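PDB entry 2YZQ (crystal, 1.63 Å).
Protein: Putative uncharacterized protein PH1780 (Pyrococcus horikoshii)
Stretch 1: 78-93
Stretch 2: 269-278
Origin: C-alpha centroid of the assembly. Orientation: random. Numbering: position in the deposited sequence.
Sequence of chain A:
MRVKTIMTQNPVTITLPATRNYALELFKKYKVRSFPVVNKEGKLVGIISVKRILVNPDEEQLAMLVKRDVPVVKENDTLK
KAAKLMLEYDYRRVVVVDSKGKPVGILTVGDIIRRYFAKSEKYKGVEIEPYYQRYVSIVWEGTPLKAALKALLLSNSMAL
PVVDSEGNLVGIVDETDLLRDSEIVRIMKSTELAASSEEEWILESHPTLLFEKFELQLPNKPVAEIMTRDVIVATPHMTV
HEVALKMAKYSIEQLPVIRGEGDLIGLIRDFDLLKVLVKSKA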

# COMPACT_ATOMS: atom_id res chain seq x y z
N THR A 78 -8.93 -11.83 -14.59
CA THR A 78 -7.90 -10.89 -15.01
C THR A 78 -7.44 -10.05 -13.83
O THR A 78 -8.15 -9.92 -12.83
CB THR A 78 -8.44 -9.93 -16.08
OG1 THR A 78 -9.53 -9.18 -15.53
CG2 THR A 78 -8.92 -10.70 -17.31
N LEU A 79 -6.24 -9.48 -13.94
CA LEU A 79 -5.74 -8.63 -12.87
C LEU A 79 -6.63 -7.40 -12.81
O LEU A 79 -6.79 -6.78 -11.76
CB LEU A 79 -4.29 -8.20 -13.14
CG LEU A 79 -3.20 -9.25 -12.91
CD1 LEU A 79 -1.85 -8.64 -13.23
CD2 LEU A 79 -3.25 -9.72 -11.46
N LYS A 80 -7.21 -7.04 -13.95
CA LYS A 80 -8.09 -5.88 -14.02
C LYS A 80 -9.27 -6.07 -13.08
O LYS A 80 -9.66 -5.15 -12.37
CB LYS A 80 -8.61 -5.69 -15.45
CG LYS A 80 -9.64 -4.57 -15.57
CD LYS A 80 -10.09 -4.37 -17.01
CE LYS A 80 -11.07 -3.21 -17.12
NZ LYS A 80 -11.45 -2.95 -18.54
N LYS A 81 -9.84 -7.28 -13.07
CA LYS A 81 -10.97 -7.56 -12.20
C LYS A 81 -10.59 -7.43 -10.73
O LYS A 81 -11.34 -6.86 -9.94
CB LYS A 81 -11.51 -8.97 -12.48
CG LYS A 81 -12.73 -9.34 -11.65
CD LYS A 81 -13.30 -10.68 -12.09
CE LYS A 81 -14.48 -11.08 -11.21
NZ LYS A 81 -15.54 -10.03 -11.20
N ALA A 82 -9.43 -7.97 -10.36
CA ALA A 82 -8.96 -7.90 -8.99
C ALA A 82 -8.66 -6.46 -8.59
O ALA A 82 -8.94 -6.05 -7.46
CB ALA A 82 -7.71 -8.77 -8.82
N ALA A 83 -8.09 -5.70 -9.51
CA ALA A 83 -7.77 -4.31 -9.23
C ALA A 83 -9.05 -3.51 -8.97
O ALA A 83 -9.10 -2.69 -8.06
CB ALA A 83 -6.99 -3.69 -10.40
N LYS A 84 -10.07 -3.76 -9.78
CA LYS A 84 -11.35 -3.07 -9.64
C LYS A 84 -11.97 -3.33 -8.27
O LYS A 84 -12.53 -2.43 -7.65
CB LYS A 84 -12.33 -3.53 -10.73
CG LYS A 84 -12.04 -2.95 -12.11
CD LYS A 84 -13.01 -3.49 -13.15
CE LYS A 84 -14.46 -3.21 -12.77
NZ LYS A 84 -14.74 -1.75 -12.63
N LEU A 85 -11.86 -4.57 -7.79
CA LEU A 85 -12.40 -4.91 -6.49
C LEU A 85 -11.63 -4.22 -5.37
O LEU A 85 -12.21 -3.74 -4.40
CB LEU A 85 -12.38 -6.43 -6.28
CG LEU A 85 -13.43 -7.22 -7.06
CD1 LEU A 85 -13.17 -8.71 -6.93
CD2 LEU A 85 -14.81 -6.87 -6.53
N MET A 86 -10.31 -4.17 -5.51
CA MET A 86 -9.48 -3.52 -4.50
C MET A 86 -9.86 -2.05 -4.39
O MET A 86 -9.95 -1.50 -3.29
CB MET A 86 -8.00 -3.64 -4.85
CG MET A 86 -7.49 -5.07 -4.82
SD MET A 86 -5.74 -5.12 -5.28
CE MET A 86 -5.35 -6.85 -4.97
N LEU A 87 -10.08 -1.41 -5.54
CA LEU A 87 -10.44 -0.00 -5.57
C LEU A 87 -11.86 0.22 -5.04
O LEU A 87 -12.14 1.23 -4.41
CB LEU A 87 -10.34 0.53 -7.00
CG LEU A 87 -8.93 0.62 -7.59
CD1 LEU A 87 -9.00 0.88 -9.09
CD2 LEU A 87 -8.16 1.72 -6.87
N GLU A 88 -12.74 -0.74 -5.30
CA GLU A 88 -14.12 -0.66 -4.86
C GLU A 88 -14.28 -0.75 -3.34
O GLU A 88 -15.07 -0.02 -2.75
CB GLU A 88 -14.95 -1.76 -5.52
CG GLU A 88 -16.37 -1.90 -4.98
CD GLU A 88 -17.16 -2.98 -5.68
OE1 GLU A 88 -16.65 -4.12 -5.78
OE2 GLU A 88 -18.29 -2.70 -6.13
N TYR A 89 -13.53 -1.65 -2.72
CA TYR A 89 -13.61 -1.83 -1.27
C TYR A 89 -12.49 -1.11 -0.53
O TYR A 89 -12.40 -1.18 0.69
CB TYR A 89 -13.57 -3.32 -0.93
CG TYR A 89 -14.58 -4.14 -1.69
CD1 TYR A 89 -15.94 -3.86 -1.61
CD2 TYR A 89 -14.18 -5.20 -2.50
CE1 TYR A 89 -16.88 -4.60 -2.32
CE2 TYR A 89 -15.10 -5.95 -3.22
CZ TYR A 89 -16.45 -5.64 -3.13
OH TYR A 89 -17.37 -6.39 -3.84
N ASP A 90 -11.65 -0.39 -1.28
CA ASP A 90 -10.53 0.32 -0.69
C ASP A 90 -9.81 -0.64 0.25
O ASP A 90 -9.50 -0.31 1.39
CB ASP A 90 -11.02 1.56 0.07
CG ASP A 90 -9.88 2.42 0.58
OD1 ASP A 90 -8.90 2.63 -0.17
OD2 ASP A 90 -9.96 2.90 1.73
N TYR A 91 -9.56 -1.85 -0.26
CA TYR A 91 -8.88 -2.89 0.51
C TYR A 91 -7.64 -3.30 -0.29
O TYR A 91 -7.68 -3.37 -1.51
CB TYR A 91 -9.83 -4.07 0.72
CG TYR A 91 -9.42 -5.00 1.83
CD1 TYR A 91 -9.27 -4.53 3.14
CD2 TYR A 91 -9.18 -6.35 1.59
CE1 TYR A 91 -8.89 -5.39 4.17
CE2 TYR A 91 -8.80 -7.21 2.61
CZ TYR A 91 -8.66 -6.73 3.90
OH TYR A 91 -8.27 -7.58 4.90
N ARG A 92 -6.55 -3.57 0.42
CA ARG A 92 -5.28 -3.90 -0.23
C ARG A 92 -5.02 -5.34 -0.63
O ARG A 92 -3.89 -5.69 -0.99
CB ARG A 92 -4.13 -3.41 0.66
CG ARG A 92 -4.12 -1.90 0.87
CD ARG A 92 -3.02 -1.48 1.84
NE ARG A 92 -1.69 -1.84 1.36
CZ ARG A 92 -1.05 -1.21 0.38
NH1 ARG A 92 -1.61 -0.18 -0.24
NH2 ARG A 92 0.16 -1.62 0.01
N ARG A 93 -6.03 -6.19 -0.58
CA ARG A 93 -5.82 -7.57 -0.99
C ARG A 93 -7.12 -8.25 -1.36
O ARG A 93 -8.20 -7.80 -0.99
CB ARG A 93 -5.13 -8.35 0.13
CG ARG A 93 -5.97 -8.56 1.37
CD ARG A 93 -5.14 -9.12 2.51
NE ARG A 93 -4.04 -8.23 2.87
CZ ARG A 93 -4.20 -6.99 3.33
NH1 ARG A 93 -5.42 -6.49 3.48
NH2 ARG A 93 -3.14 -6.25 3.62
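Stretch 2 (269-278) RDFDLLKVLV

The order of paired residues is opposite in the two stretches, and stretch 2 crosses the helix of stretch 1 obliquely. The CA atoms of Arg 92 and Phe 271 are 7.7 Å apart, those of Ala 83 and Leu 274 5.6 Å, and those of Lys 80 and Leu 277 5.1 Å. The two backbones thus draw closer toward the end of stretch 2. Its backbone is helical in phi/psi from Asp 270 to Leu 277, with a weakly bonded helix at about 270-273.

Arg 269 is extended and makes no direct contact with stretch 1. A water links the two: it donates to Asp 90 OD1 (2.6 Å) and accepts from Arg 269 NH1 (3.0 Å). Asp 270 points toward stretch 1 and forms a two-pronged salt bridge with Arg 92. Arg 92 NH2 donates to Asp 270 OD2 at 2.7 Å, and Arg 92 NH1 to Asp 270 OD1 at 3.1 Å. Both bonds are nearly straight, so the carboxylate meets the guanidinium at its edge.

Phe 271, chi1 t, has the largest contact area in stretch 2. Its ring sits among Met 86, Leu 87, Asp 90 and Tyr 91. Met 86 O lies at the ring edge, 3.2 Å from Phe 271 CZ, and Tyr 91 O also at the edge, 3.7 Å from Phe 271 CE1. Leu 87 CD2 packs 3.6 Å from Phe 271 CE2.

Asp 272 points away, and Leu 273 is out of reach. Leu 274 returns to the contact. Its CD1 is 3.9 Å from Met 86 CB, and its CB is 4.2 Å from Ala 83 CB. The Ala 83 CA-to-CB bond points toward stretch 2. Lys 275 points away, yet its CG is 4.2 Å from Leu 87 CD1. Val 276 makes no contact.

Leu 277 points toward the helix, with CD1 3.8 Å from Ala 83 CB and 4.1 Å from Leu 79 CB. Finally, Val 278 CG2 lies 4.0 Å from Leu 87 CD1.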

# COMPACT_ATOMS: atom_id res chain seq x y z
N ARG A 269 0.78 6.58 -5.04
CA ARG A 269 0.73 5.44 -4.12
C ARG A 269 0.64 4.17 -4.94
O ARG A 269 0.23 4.21 -6.11
CB ARG A 269 -0.51 5.52 -3.22
CG ARG A 269 -0.66 6.82 -2.41
CD ARG A 269 -2.02 6.82 -1.72
NE ARG A 269 -3.09 6.83 -2.71
CZ ARG A 269 -4.33 6.41 -2.48
NH1 ARG A 269 -4.68 5.95 -1.29
NH2 ARG A 269 -5.23 6.45 -3.46
N ASP A 270 1.00 3.05 -4.34
CA ASP A 270 0.89 1.78 -5.05
C ASP A 270 -0.57 1.57 -5.44
O ASP A 270 -0.87 1.08 -6.53
CB ASP A 270 1.41 0.61 -4.18
CG ASP A 270 0.87 0.61 -2.75
OD1 ASP A 270 -0.10 1.34 -2.44
OD2 ASP A 270 1.41 -0.15 -1.91
N PHE A 271 -1.47 1.98 -4.56
CA PHE A 271 -2.90 1.84 -4.78
C PHE A 271 -3.36 2.63 -6.01
O PHE A 271 -4.30 2.24 -6.69
CB PHE A 271 -3.66 2.34 -3.55
CG PHE A 271 -5.01 1.71 -3.36
CD1 PHE A 271 -5.12 0.37 -2.99
CD2 PHE A 271 -6.17 2.45 -3.56
CE1 PHE A 271 -6.37 -0.22 -2.81
CE2 PHE A 271 -7.43 1.86 -3.39
CZ PHE A 271 -7.53 0.52 -3.01
N ASP A 272 -2.68 3.73 -6.30
CA ASP A 272 -3.04 4.56 -7.44
C ASP A 272 -2.67 3.88 -8.76
O ASP A 272 -3.30 4.12 -9.79
CB ASP A 272 -2.34 5.92 -7.36
CG ASP A 272 -2.84 6.76 -6.20
OD1 ASP A 272 -4.07 6.89 -6.06
OD2 ASP A 272 -2.01 7.28 -5.43
N LEU A 273 -1.65 3.04 -8.71
CA LEU A 273 -1.21 2.34 -9.91
C LEU A 273 -2.25 1.31 -10.36
O LEU A 273 -2.28 0.93 -11.53
CB LEU A 273 0.15 1.67 -9.66
CG LEU A 273 1.28 2.68 -9.44
CD1 LEU A 273 2.59 1.95 -9.17
CD2 LEU A 273 1.42 3.57 -10.67
N LEU A 274 -3.11 0.88 -9.44
CA LEU A 274 -4.15 -0.09 -9.78
C LEU A 274 -5.09 0.48 -10.84
O LEU A 274 -5.66 -0.25 -11.64
CB LEU A 274 -4.97 -0.46 -8.54
CG LEU A 274 -4.22 -1.14 -7.39
CD1 LEU A 274 -5.17 -1.34 -6.23
CD2 LEU A 274 -3.65 -2.47 -7.85
N LYS A 275 -5.23 1.80 -10.85
CA LYS A 275 -6.11 2.46 -11.81
C LYS A 275 -5.65 2.26 -13.25
O LYS A 275 -6.44 2.38 -14.19
CB LYS A 275 -6.20 3.95 -11.48
CG LYS A 275 -6.68 4.21 -10.06
CD LYS A 275 -6.84 5.70 -9.79
CE LYS A 275 -5.52 6.44 -9.90
NZ LYS A 275 -5.73 7.91 -9.76
N VAL A 276 -4.36 1.96 -13.42
CA VAL A 276 -3.81 1.73 -14.74
C VAL A 276 -4.43 0.48 -15.36
O VAL A 276 -4.64 0.41 -16.57
CB VAL A 276 -2.28 1.55 -14.67
CG1 VAL A 276 -1.73 1.22 -16.05
CG2 VAL A 276 -1.64 2.81 -14.11
N LEU A 277 -4.73 -0.51 -14.51
CA LEU A 277 -5.32 -1.76 -14.97
C LEU A 277 -6.78 -1.63 -15.41
O LEU A 277 -7.30 -2.51 -16.09
CB LEU A 277 -5.21 -2.82 -13.87
CG LEU A 277 -3.82 -3.41 -13.65
CD1 LEU A 277 -3.78 -4.20 -12.35
CD2 LEU A 277 -3.47 -4.30 -14.83
N VAL A 278 -7.42 -0.54 -15.02
CA VAL A 278 -8.81 -0.32 -15.39
C VAL A 278 -8.90 0.25 -16.80
O VAL A 278 -9.54 -0.39 -17.66
CB VAL A 278 -9.51 0.66 -14.42
CG1 VAL A 278 -10.95 0.88 -14.84
CG2 VAL A 278 -9.45 0.11 -13.00
O HOH W 1 -7.22 4.65 -0.33